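Local coordinates for extracellular solute-binding protein family 5 (Brucella melitensis, PDB 4ONY) that probably binds peptides or related solutes in the periplasm and delivers them to an ABC transporter for import, at residues Glu255-Glu260 with Phe264-Lys269; Ile281-Leu286 with Tyr565-Arg570; Phe275-Pro280 with Lys285-Pro290; Val217-Gln222 with Arg226-Arg231. All blocks are in the same frame, centred on the assembly; numbering follows the deposited sequence.

In the fold
From the N terminus, contact 4 comes first and closes a three-residue hairpin turn between strands 216-222 and 226-231. Strand 251-257 adds on beside 226-231, and contact 1 then spans the passage from it into the first turn of helix 260-268; a salt bridge between Arg226 and Glu255 ties these two contacts together beside the bound P4G. Contact 3 closes the loop around helix 280-285. Contact 2 overlaps it at Lys285 and Leu286, beginning on the stretch where contact 3 ends, and reaches across 278 intervening residues to strand 566-571; their centres lie about 4 Å apart. Glu260 and Arg282 join this pair to contact 1, whereas contact 4 stays about 14 Å from contact 3 at nearest atoms.

Contact 1: residues Glu255-Glu260 with Phe264-Lys269; sequences EYYRNE and FESFKK. With P4G (1-ethoxy-2-(2-ethoxyethoxy)ethane), chain D.
Tyr257 OH is reached by two oxygens, one from the neighbouring helix and one from its own strand. Ser266 OG lies 2.7 Å from Tyr257 OH in a hydrogen bond that either hydroxyl could donate. Glu255 OE1 offers the same phenol a weak hydrogen bond, and the single phenol proton can serve Glu255 or Ser266 but not both. Glu255 and Tyr257 are two residues apart on strand 251-257, which brings both side chains to the same side, facing helix 260-268. On the helix, Ser266 OG stands anti to its backbone nitrogen (chi1 -175°), a rotamer that directs the hydroxyl at the phenol while Ser266 CB comes within 3.6 Å of Tyr257 CE2. Ser266 OG approaches the tyrosine ring obliquely.

One face of the Tyr257 ring carries the bound polyether, with P4G C3 3.5 Å from Tyr257 CE2. The same P4G C3 lies 3.6 Å from Tyr256 O; both are van der Waals contacts, not hydrogen bonds. At the other end of the contact the backbone turns into the helix. Phe264 N donates to Glu260 O over 2.8 Å with an N-H...O angle of 163°, the first-turn spacing of an alpha-helix, and Asn259 caps that helix end through Ser262 N. Glu260 OE1 pairs with Arg282 in a salt bridge.

Glu255 OE2 is bridged to Arg226, which would favour a charged carboxylate at Glu255. The chemistry is consistent with a phenol hydroxyl held mainly by the helix serine, its ring presented to the ligand mainly as an apolar surface.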
# COMPACT_ATOMS: atom_id res chain seq x y z
N GLU A 255 8.37 19.69 -7.23
CA GLU A 255 9.55 19.73 -8.10
C GLU A 255 10.06 18.36 -8.42
O GLU A 255 10.00 17.43 -7.58
CB GLU A 255 10.63 20.55 -7.46
CG GLU A 255 10.21 21.99 -7.34
CD GLU A 255 11.31 22.93 -6.98
OE1 GLU A 255 12.41 22.49 -6.58
OE2 GLU A 255 11.04 24.14 -7.10
N TYR A 256 10.56 18.20 -9.64
CA TYR A 256 10.97 16.93 -10.14
C TYR A 256 12.50 16.87 -10.26
O TYR A 256 13.10 17.81 -10.75
CB TYR A 256 10.28 16.67 -11.49
CG TYR A 256 8.81 16.25 -11.36
CD1 TYR A 256 7.82 17.17 -11.07
CD2 TYR A 256 8.44 14.93 -11.47
CE1 TYR A 256 6.49 16.79 -10.97
CE2 TYR A 256 7.13 14.55 -11.37
CZ TYR A 256 6.15 15.48 -11.12
OH TYR A 256 4.84 15.11 -11.02
N TYR A 257 13.09 15.78 -9.77
CA TYR A 257 14.53 15.59 -9.72
C TYR A 257 14.92 14.29 -10.44
O TYR A 257 14.13 13.36 -10.50
CB TYR A 257 15.03 15.56 -8.27
CG TYR A 257 14.90 16.89 -7.61
CD1 TYR A 257 13.67 17.31 -7.09
CD2 TYR A 257 15.95 17.80 -7.62
CE1 TYR A 257 13.52 18.58 -6.55
CE2 TYR A 257 15.82 19.07 -7.08
CZ TYR A 257 14.58 19.46 -6.56
OH TYR A 257 14.47 20.77 -6.03
N ARG A 258 16.14 14.23 -10.96
CA ARG A 258 16.55 13.06 -11.73
C ARG A 258 16.93 11.90 -10.84
O ARG A 258 16.97 10.81 -11.32
CB ARG A 258 17.70 13.36 -12.64
CG ARG A 258 19.03 13.57 -11.93
CD ARG A 258 19.98 14.20 -12.90
NE ARG A 258 21.35 14.22 -12.41
CZ ARG A 258 22.00 15.27 -11.95
NH1 ARG A 258 21.41 16.45 -11.86
NH2 ARG A 258 23.28 15.12 -11.54
N ASN A 259 17.26 12.14 -9.57
CA ASN A 259 17.64 11.07 -8.64
C ASN A 259 17.52 11.59 -7.21
O ASN A 259 17.32 12.78 -6.98
CB ASN A 259 19.09 10.51 -8.91
CG ASN A 259 20.18 11.57 -8.74
OD1 ASN A 259 20.09 12.42 -7.86
ND2 ASN A 259 21.21 11.51 -9.59
N GLU A 260 17.66 10.68 -6.25
CA GLU A 260 17.49 11.04 -4.85
C GLU A 260 18.58 11.94 -4.28
O GLU A 260 18.29 12.71 -3.37
CB GLU A 260 17.44 9.76 -4.02
CG GLU A 260 16.13 9.03 -4.18
CD GLU A 260 16.03 7.86 -3.20
OE1 GLU A 260 16.88 7.80 -2.26
OE2 GLU A 260 15.16 6.97 -3.42
N PHE A 264 17.91 15.31 -2.37
CA PHE A 264 18.44 15.49 -1.02
C PHE A 264 19.27 16.78 -0.91
O PHE A 264 19.08 17.55 0.01
CB PHE A 264 19.24 14.26 -0.61
CG PHE A 264 19.73 14.25 0.82
CD1 PHE A 264 18.83 14.22 1.87
CD2 PHE A 264 21.10 14.20 1.10
CE1 PHE A 264 19.28 14.19 3.18
CE2 PHE A 264 21.55 14.18 2.43
CZ PHE A 264 20.63 14.15 3.47
N GLU A 265 20.14 17.04 -1.88
CA GLU A 265 20.93 18.27 -1.88
C GLU A 265 20.04 19.52 -1.91
O GLU A 265 20.32 20.53 -1.26
CB GLU A 265 21.92 18.30 -3.04
CG GLU A 265 23.10 17.36 -2.88
CD GLU A 265 23.94 17.65 -1.65
OE1 GLU A 265 24.21 18.85 -1.40
OE2 GLU A 265 24.29 16.69 -0.92
N SER A 266 18.96 19.45 -2.67
CA SER A 266 18.06 20.60 -2.77
C SER A 266 17.30 20.80 -1.43
O SER A 266 17.03 21.94 -1.02
CB SER A 266 17.09 20.36 -3.92
OG SER A 266 16.27 21.48 -4.16
N PHE A 267 16.96 19.70 -0.73
CA PHE A 267 16.45 19.76 0.64
C PHE A 267 17.47 20.44 1.58
O PHE A 267 17.09 21.32 2.37
CB PHE A 267 16.09 18.38 1.19
CG PHE A 267 15.72 18.38 2.65
CD1 PHE A 267 14.57 19.01 3.08
CD2 PHE A 267 16.52 17.77 3.58
CE1 PHE A 267 14.22 19.05 4.42
CE2 PHE A 267 16.18 17.77 4.92
CZ PHE A 267 15.04 18.42 5.35
N LYS A 268 18.73 20.03 1.50
CA LYS A 268 19.77 20.59 2.37
C LYS A 268 19.96 22.09 2.14
O LYS A 268 20.25 22.80 3.08
CB LYS A 268 21.10 19.87 2.24
CG LYS A 268 21.13 18.46 2.86
CD LYS A 268 22.28 17.62 2.37
CE LYS A 268 23.61 18.29 2.61
NZ LYS A 268 24.73 17.36 2.35
N LYS A 269 19.78 22.57 0.90
CA LYS A 269 19.92 23.99 0.57
C LYS A 269 18.67 24.79 0.97
O LYS A 269 18.67 25.99 0.90
CB LYS A 269 20.18 24.15 -0.93
C8 P4G D . 13.21 27.76 -12.17
C7 P4G D . 12.88 26.77 -13.29
O4 P4G D . 13.61 25.50 -13.33
C6 P4G D . 14.05 24.81 -12.14
C5 P4G D . 13.41 23.42 -12.00
O3 P4G D . 13.83 22.80 -10.77
C4 P4G D . 13.65 21.41 -10.71
C3 P4G D . 14.84 20.83 -9.98
O2 P4G D . 15.82 20.32 -10.89
C2 P4G D . 17.11 20.10 -10.28
C1 P4G D . 18.17 21.16 -10.54

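Contact 2: residues Ile281-Leu286 with Tyr565-Arg570; sequences IRWEKL and YQWVAR
Trp283 lies flat on Trp567, and its atoms can be followed across the second indole one by one. Trp283 CB starts over the six-membered ring of Trp567, 3.9 Å from that ring's centroid, in a CH-pi contact. Trp283 CG continues above the Trp567 CD2 and CE3 region. Trp283 CD1 then drops to 3.4 Å from Trp567 CE2, and Trp283 NE1 sits just as near to that carbon. The two NE1 atoms also approach each other, but both are donors and no bond joins them.

Further out, Trp283 CE2 and CZ2 lie over the CG-CD1 bond of the Trp567 five-membered ring. The tip of the indole ends over Trp567 CB, which sits 3.7 Å from the centroid of the Trp283 six-membered ring, only 8° off its normal. Each CB thus covers the other's benzo ring. The five-membered rings form the face-to-face stack, with centroids 3.6 Å apart and nearly parallel planes. Trp283 CZ3 finally touches Ala569 CB at 4.3 Å.

The chi1 of -170° carries the Trp283 indole from the helix toward the strand, while Lys299 adds a cation-pi contact and Tyr287 meets the ring edge-to-face. The axes of helix 281-285 and strand 566-570 pass 11.1 Å apart at 50°. This is alpha-on-beta packing: a short helix packed through a tryptophan-tryptophan stack against the central strand of the three-stranded antiparallel sheet 274-277, 566-571 and 297-302.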
# COMPACT_ATOMS: atom_id res chain seq x y z
N ILE A 281 20.76 3.99 5.81
CA ILE A 281 22.15 4.42 5.87
C ILE A 281 22.18 5.96 5.79
O ILE A 281 22.88 6.62 6.60
CB ILE A 281 23.00 3.80 4.73
CG1 ILE A 281 23.02 2.27 4.85
CG2 ILE A 281 24.42 4.33 4.73
CD1 ILE A 281 23.53 1.78 6.19
N ARG A 282 21.41 6.53 4.87
CA ARG A 282 21.34 8.00 4.76
C ARG A 282 20.81 8.63 6.04
O ARG A 282 21.37 9.59 6.56
CB ARG A 282 20.49 8.44 3.55
CG ARG A 282 20.49 9.94 3.28
CD ARG A 282 20.10 10.29 1.83
NE ARG A 282 18.78 9.76 1.59
CZ ARG A 282 18.33 9.28 0.45
NH1 ARG A 282 19.07 9.32 -0.64
NH2 ARG A 282 17.13 8.79 0.41
N TRP A 283 19.72 8.09 6.57
CA TRP A 283 19.14 8.61 7.81
C TRP A 283 20.17 8.60 8.95
O TRP A 283 20.28 9.53 9.69
CB TRP A 283 17.95 7.76 8.19
CG TRP A 283 17.07 8.30 9.35
CD1 TRP A 283 16.94 7.74 10.60
CD2 TRP A 283 16.20 9.44 9.34
NE1 TRP A 283 16.05 8.44 11.35
CE2 TRP A 283 15.57 9.49 10.61
CE3 TRP A 283 15.87 10.39 8.40
CZ2 TRP A 283 14.61 10.47 10.94
CZ3 TRP A 283 14.91 11.37 8.73
CH2 TRP A 283 14.29 11.39 9.99
N GLU A 284 20.94 7.52 9.05
CA GLU A 284 21.88 7.32 10.13
C GLU A 284 23.11 8.19 9.97
O GLU A 284 23.59 8.71 10.93
CB GLU A 284 22.30 5.86 10.17
CG GLU A 284 23.51 5.53 11.01
CD GLU A 284 23.16 5.54 12.49
OE1 GLU A 284 21.94 5.40 12.77
OE2 GLU A 284 24.09 5.66 13.33
N LYS A 285 23.59 8.37 8.74
CA LYS A 285 24.90 8.97 8.48
C LYS A 285 24.88 10.41 7.98
O LYS A 285 25.81 11.16 8.26
CB LYS A 285 25.60 8.16 7.36
CG LYS A 285 25.93 6.75 7.77
CD LYS A 285 26.96 6.73 8.87
CE LYS A 285 27.59 5.35 9.00
NZ LYS A 285 28.72 5.38 9.97
N LEU A 286 23.90 10.76 7.13
CA LEU A 286 24.03 11.96 6.31
C LEU A 286 23.24 13.15 6.76
O LEU A 286 23.17 14.15 6.03
CB LEU A 286 23.77 11.64 4.82
CG LEU A 286 24.70 10.59 4.19
CD1 LEU A 286 24.42 10.35 2.70
CD2 LEU A 286 26.16 10.96 4.38
N TYR A 565 9.67 2.86 11.93
CA TYR A 565 9.12 4.20 11.95
C TYR A 565 9.16 4.81 10.55
O TYR A 565 10.07 4.53 9.77
CB TYR A 565 9.96 5.07 12.89
CG TYR A 565 9.96 4.60 14.33
CD1 TYR A 565 8.98 5.04 15.21
CD2 TYR A 565 10.93 3.75 14.81
CE1 TYR A 565 8.96 4.64 16.53
CE2 TYR A 565 10.91 3.30 16.14
CZ TYR A 565 9.91 3.75 17.00
OH TYR A 565 9.80 3.40 18.37
N GLN A 566 8.23 5.72 10.30
CA GLN A 566 8.25 6.57 9.13
C GLN A 566 9.16 7.74 9.50
O GLN A 566 9.16 8.22 10.65
CB GLN A 566 6.88 7.17 8.86
CG GLN A 566 5.74 6.17 8.61
CD GLN A 566 4.42 6.91 8.32
OE1 GLN A 566 3.93 7.67 9.15
NE2 GLN A 566 3.86 6.69 7.11
N TRP A 567 9.90 8.21 8.51
CA TRP A 567 10.87 9.24 8.72
C TRP A 567 10.62 10.38 7.79
O TRP A 567 10.62 10.18 6.58
CB TRP A 567 12.27 8.66 8.41
CG TRP A 567 12.81 7.62 9.33
CD1 TRP A 567 12.56 7.47 10.66
CD2 TRP A 567 13.80 6.67 9.00
NE1 TRP A 567 13.29 6.45 11.17
CE2 TRP A 567 14.09 5.95 10.18
CE3 TRP A 567 14.48 6.37 7.84
CZ2 TRP A 567 15.05 4.94 10.22
CZ3 TRP A 567 15.42 5.31 7.86
CH2 TRP A 567 15.69 4.62 9.04
N VAL A 568 10.48 11.58 8.35
CA VAL A 568 10.37 12.81 7.56
C VAL A 568 11.22 13.90 8.19
O VAL A 568 11.04 14.26 9.36
CB VAL A 568 8.91 13.34 7.46
CG1 VAL A 568 8.87 14.55 6.55
CG2 VAL A 568 7.96 12.26 6.94
N ALA A 569 12.21 14.40 7.45
CA ALA A 569 13.01 15.52 7.91
C ALA A 569 12.33 16.76 7.39
O ALA A 569 11.76 16.74 6.30
CB ALA A 569 14.44 15.44 7.39
N ARG A 570 12.29 17.81 8.19
CA ARG A 570 11.59 19.02 7.80
C ARG A 570 12.30 20.27 8.32
O ARG A 570 12.82 20.28 9.45
CB ARG A 570 10.14 19.00 8.28
CG ARG A 570 9.95 19.14 9.79
CD ARG A 570 8.48 19.07 10.24
NE ARG A 570 8.46 18.65 11.63
CZ ARG A 570 8.61 19.46 12.68
NH1 ARG A 570 8.68 20.79 12.58
NH2 ARG A 570 8.63 18.93 13.88

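Contact 3: residues Phe275-Pro280 with Lys285-Pro290; sequences FIEGNP and KLYDFP
Glu277 and Tyr287 close a strand-loop-helix-loop unit in which strand 274-277 runs into helix 280-285, with Asn279 at the helix N-cap, and the loop after the helix folds back onto the strand.

The polar part rests on both oxygens of one carboxylate. Tyr287 OH donates to Glu277 OE1 over 2.7 Å, meeting it on the anti side, 29° out of the carboxylate plane. From the ring's side, Glu277 OE1 lies at the edge and in the plane of the phenol, while the carboxylate itself is turned almost perpendicular, 87° from the ring. Glu277 OE2 is taken by Asn279 N at 2.9 Å and by a salt bridge to Arg282, which probably offsets the buried charge; with both oxygens bonded, the rotation of the carboxylate is fixed. The bend at chi2 (66°) folds the carboxylate back, beside the turn where Asn279 N comes to meet OE2.

The aromatic contacts lie beside that bond. Phe264 meets both Tyr287 and Phe275 edge-to-face. Across the contact, the side chains of Phe275 and Tyr287 cross at about a right angle, with Tyr287 OH set obliquely to the Phe275 ring and 3.2 Å from Phe275 CD1.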
# COMPACT_ATOMS: atom_id res chain seq x y z
N PHE A 275 11.84 16.19 3.46
CA PHE A 275 12.45 15.07 2.77
C PHE A 275 11.96 13.79 3.40
O PHE A 275 12.18 13.53 4.60
CB PHE A 275 14.00 15.14 2.82
CG PHE A 275 14.66 14.10 1.96
CD1 PHE A 275 14.90 12.83 2.46
CD2 PHE A 275 15.01 14.39 0.66
CE1 PHE A 275 15.44 11.85 1.69
CE2 PHE A 275 15.60 13.41 -0.12
CZ PHE A 275 15.83 12.14 0.39
N ILE A 276 11.24 13.00 2.61
CA ILE A 276 10.63 11.77 3.12
C ILE A 276 11.71 10.69 2.95
O ILE A 276 12.12 10.43 1.82
CB ILE A 276 9.37 11.43 2.32
CG1 ILE A 276 8.30 12.49 2.56
CG2 ILE A 276 8.84 10.04 2.70
CD1 ILE A 276 7.10 12.40 1.64
N GLU A 277 12.18 10.10 4.06
CA GLU A 277 13.36 9.22 4.02
C GLU A 277 13.02 7.72 4.15
O GLU A 277 12.38 7.29 5.11
CB GLU A 277 14.30 9.59 5.16
CG GLU A 277 15.57 8.76 5.17
CD GLU A 277 16.41 9.05 3.94
OE1 GLU A 277 17.17 10.05 3.98
OE2 GLU A 277 16.28 8.29 2.95
N GLY A 278 13.47 6.93 3.18
CA GLY A 278 13.40 5.47 3.26
C GLY A 278 14.74 4.72 3.34
O GLY A 278 14.77 3.49 3.45
N ASN A 279 15.84 5.45 3.26
CA ASN A 279 17.13 4.84 3.22
C ASN A 279 17.81 4.91 4.60
O ASN A 279 18.12 6.02 5.06
CB ASN A 279 17.94 5.56 2.18
CG ASN A 279 19.32 4.97 2.02
OD1 ASN A 279 19.96 4.57 2.99
ND2 ASN A 279 19.80 4.98 0.80
N PRO A 280 18.04 3.75 5.25
CA PRO A 280 18.50 3.75 6.61
C PRO A 280 19.92 4.21 6.80
O PRO A 280 20.25 4.75 7.87
CB PRO A 280 18.38 2.28 7.04
CG PRO A 280 18.35 1.51 5.79
CD PRO A 280 17.83 2.40 4.72
N LYS A 285 23.59 8.37 8.74
CA LYS A 285 24.90 8.97 8.48
C LYS A 285 24.88 10.41 7.98
O LYS A 285 25.81 11.16 8.26
CB LYS A 285 25.60 8.16 7.36
CG LYS A 285 25.93 6.75 7.77
CD LYS A 285 26.96 6.73 8.87
CE LYS A 285 27.59 5.35 9.00
NZ LYS A 285 28.72 5.38 9.97
N LEU A 286 23.90 10.76 7.13
CA LEU A 286 24.03 11.96 6.31
C LEU A 286 23.24 13.15 6.76
O LEU A 286 23.17 14.15 6.03
CB LEU A 286 23.77 11.64 4.82
CG LEU A 286 24.70 10.59 4.19
CD1 LEU A 286 24.42 10.35 2.70
CD2 LEU A 286 26.16 10.96 4.38
N TYR A 287 22.67 13.10 7.96
CA TYR A 287 21.97 14.24 8.50
C TYR A 287 22.83 14.93 9.55
O TYR A 287 22.34 15.45 10.54
CB TYR A 287 20.59 13.83 9.06
CG TYR A 287 19.57 13.48 8.00
CD1 TYR A 287 19.62 12.27 7.34
CD2 TYR A 287 18.55 14.36 7.64
CE1 TYR A 287 18.68 11.95 6.37
CE2 TYR A 287 17.61 14.04 6.67
CZ TYR A 287 17.67 12.82 6.05
OH TYR A 287 16.76 12.46 5.07
N ASP A 288 24.13 14.91 9.32
CA ASP A 288 25.13 15.58 10.15
C ASP A 288 25.46 16.99 9.61
O ASP A 288 26.54 17.45 9.79
CB ASP A 288 26.43 14.73 10.23
CG ASP A 288 27.00 14.33 8.83
OD1 ASP A 288 26.32 14.49 7.79
OD2 ASP A 288 28.11 13.78 8.77
N PHE A 289 24.56 17.66 8.94
CA PHE A 289 24.83 19.00 8.40
C PHE A 289 24.29 20.06 9.37
O PHE A 289 23.50 19.73 10.25
CB PHE A 289 24.27 19.15 6.98
CG PHE A 289 22.80 18.87 6.85
CD1 PHE A 289 22.34 17.60 6.62
CD2 PHE A 289 21.88 19.91 6.88
CE1 PHE A 289 20.97 17.36 6.43
CE2 PHE A 289 20.52 19.67 6.71
CZ PHE A 289 20.07 18.40 6.47
N PRO A 290 24.80 21.30 9.29
CA PRO A 290 24.63 22.27 10.37
C PRO A 290 23.20 22.57 10.74
O PRO A 290 22.91 22.67 11.93
CB PRO A 290 25.29 23.54 9.81
CG PRO A 290 26.39 23.02 8.94
CD PRO A 290 25.81 21.76 8.30

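Contact 4: residues Val217-Gln222 with Arg226-Arg231; sequences VVASVQ and RIVYKR. With P4G (1-ethoxy-2-(2-ethoxyethoxy)ethane), chain D.
Gln222 and Arg226 run side by side in the same direction, and Gln222 OE1 accepts from Arg226 NH1 at 2.8 Å. Gln222 OE1 lies essentially in the guanidinium plane, whereas NH1 stands 33° out of the amide carbonyl plane. The arginine leaves its strand with CG anti to the backbone N, then bends at chi3 (-69°), which brings the guanidinium beside the glutamine amide, the two planes inclined to each other. Arg226 NH2 is bridged to Glu255. P4G C7 sits at the guanidinium edge, 3.3 Å from Arg226 NH1.

A water joins Gln222 OE1 to Arg226 O by donating to both, and it accepts from Ser220 OG at 2.9 Å. Ser220 OG stands between its backbone N and carbonyl carbon (chi1 67°), a rotamer that also puts it 3.3 Å from Val228 CG2.

The backbone is an antiparallel beta-hairpin interrupted by a classic beta bulge. Ala219 and Ser220 both oppose Val228, and Val228 O takes a bond of 2.9 Å from Ala219 N and a weak one from Ser220 N. The bulge brings Ala219 CB against the extended aliphatic chain of Lys230, 3.8 Å from Lys230 CD.

On the face shared by Val218, Val221, Ile227 and Tyr229, the two methyls of Val218 divide their partners. Val218 CG1 meets Ile227 CD1 crosswise, whereas Val218 CG2 lies 3.8 Å from Tyr229 CE1, with the tyrosine alongside and its hydroxyl bonded to Arg71 O.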
# COMPACT_ATOMS: atom_id res chain seq x y z
N VAL A 217 -5.87 24.93 -7.46
CA VAL A 217 -5.87 25.01 -8.90
C VAL A 217 -4.43 24.90 -9.40
O VAL A 217 -3.47 25.19 -8.68
CB VAL A 217 -6.51 26.30 -9.42
CG1 VAL A 217 -7.93 26.46 -8.87
CG2 VAL A 217 -5.69 27.53 -9.05
N VAL A 218 -4.28 24.46 -10.63
CA VAL A 218 -2.98 24.36 -11.26
C VAL A 218 -2.61 25.74 -11.76
O VAL A 218 -3.18 26.22 -12.71
CB VAL A 218 -3.02 23.32 -12.40
CG1 VAL A 218 -1.72 23.32 -13.16
CG2 VAL A 218 -3.36 21.94 -11.85
N ALA A 219 -1.64 26.39 -11.10
CA ALA A 219 -1.24 27.75 -11.41
C ALA A 219 -0.13 27.81 -12.46
O ALA A 219 -0.08 28.75 -13.23
CB ALA A 219 -0.75 28.42 -10.14
N SER A 220 0.76 26.84 -12.49
CA SER A 220 1.78 26.79 -13.54
C SER A 220 2.36 25.41 -13.68
O SER A 220 2.41 24.61 -12.73
CB SER A 220 2.93 27.78 -13.33
OG SER A 220 3.68 27.42 -12.23
N VAL A 221 2.87 25.20 -14.87
CA VAL A 221 3.33 23.92 -15.30
C VAL A 221 4.61 24.07 -16.09
O VAL A 221 4.63 24.78 -17.10
CB VAL A 221 2.25 23.27 -16.18
CG1 VAL A 221 2.60 21.84 -16.39
CG2 VAL A 221 0.88 23.35 -15.51
N GLN A 222 5.69 23.44 -15.61
CA GLN A 222 6.99 23.39 -16.31
C GLN A 222 7.30 21.89 -16.45
O GLN A 222 7.78 21.25 -15.52
CB GLN A 222 8.07 24.12 -15.51
CG GLN A 222 7.79 25.61 -15.36
CD GLN A 222 8.57 26.27 -14.23
OE1 GLN A 222 8.19 26.20 -13.07
NE2 GLN A 222 9.66 26.92 -14.59
N ARG A 226 8.42 21.03 -12.70
CA ARG A 226 7.65 21.59 -11.60
C ARG A 226 6.20 21.82 -11.97
O ARG A 226 5.90 22.29 -13.07
CB ARG A 226 8.26 22.96 -11.21
CG ARG A 226 7.57 23.65 -10.03
CD ARG A 226 8.09 25.08 -9.85
NE ARG A 226 9.47 25.11 -9.40
CZ ARG A 226 10.51 25.57 -10.11
NH1 ARG A 226 10.36 26.04 -11.35
NH2 ARG A 226 11.72 25.58 -9.55
N ILE A 227 5.32 21.47 -11.04
CA ILE A 227 3.91 21.87 -11.08
C ILE A 227 3.59 22.69 -9.80
O ILE A 227 3.99 22.33 -8.74
CB ILE A 227 2.94 20.68 -11.27
CG1 ILE A 227 1.51 21.16 -11.36
CG2 ILE A 227 3.01 19.65 -10.12
CD1 ILE A 227 0.54 20.13 -11.93
N VAL A 228 2.97 23.85 -9.95
CA VAL A 228 2.65 24.73 -8.83
C VAL A 228 1.12 24.74 -8.67
O VAL A 228 0.38 25.03 -9.61
CB VAL A 228 3.16 26.17 -9.05
CG1 VAL A 228 2.84 27.09 -7.89
CG2 VAL A 228 4.66 26.21 -9.30
N TYR A 229 0.67 24.40 -7.47
CA TYR A 229 -0.70 24.49 -7.09
C TYR A 229 -0.93 25.74 -6.20
O TYR A 229 -0.16 25.99 -5.28
CB TYR A 229 -1.09 23.26 -6.29
CG TYR A 229 -1.08 22.00 -7.09
CD1 TYR A 229 -2.20 21.65 -7.83
CD2 TYR A 229 0.01 21.15 -7.11
CE1 TYR A 229 -2.25 20.50 -8.57
CE2 TYR A 229 -0.02 19.97 -7.86
CZ TYR A 229 -1.17 19.67 -8.59
OH TYR A 229 -1.28 18.52 -9.34
N LYS A 230 -1.99 26.47 -6.47
CA LYS A 230 -2.43 27.56 -5.63
C LYS A 230 -3.82 27.25 -5.05
O LYS A 230 -4.71 26.80 -5.77
CB LYS A 230 -2.44 28.86 -6.43
CG LYS A 230 -1.09 29.52 -6.35
CD LYS A 230 -0.96 30.80 -7.18
CE LYS A 230 0.50 30.96 -7.57
NZ LYS A 230 0.73 32.31 -8.15
N ARG A 231 -4.02 27.58 -3.78
CA ARG A 231 -5.31 27.36 -3.14
C ARG A 231 -6.35 28.30 -3.68
O ARG A 231 -6.11 29.50 -3.80
CB ARG A 231 -5.22 27.49 -1.62
CG ARG A 231 -6.48 27.06 -0.88
CD ARG A 231 -6.27 27.05 0.64
NE ARG A 231 -5.98 28.42 1.10
CZ ARG A 231 -5.17 28.73 2.11
NH1 ARG A 231 -4.54 27.79 2.81
NH2 ARG A 231 -4.95 30.00 2.41
C8 P4G D . 13.21 27.76 -12.17
C7 P4G D . 12.88 26.77 -13.29
O4 P4G D . 13.61 25.50 -13.33
C6 P4G D . 14.05 24.81 -12.14
C5 P4G D . 13.41 23.42 -12.00
O3 P4G D . 13.83 22.80 -10.77
C4 P4G D . 13.65 21.41 -10.71
C3 P4G D . 14.84 20.83 -9.98
O2 P4G D . 15.82 20.32 -10.89
C2 P4G D . 17.11 20.10 -10.28
C1 P4G D . 18.17 21.16 -10.54
O HOH W 1 5.59 25.31 -12.76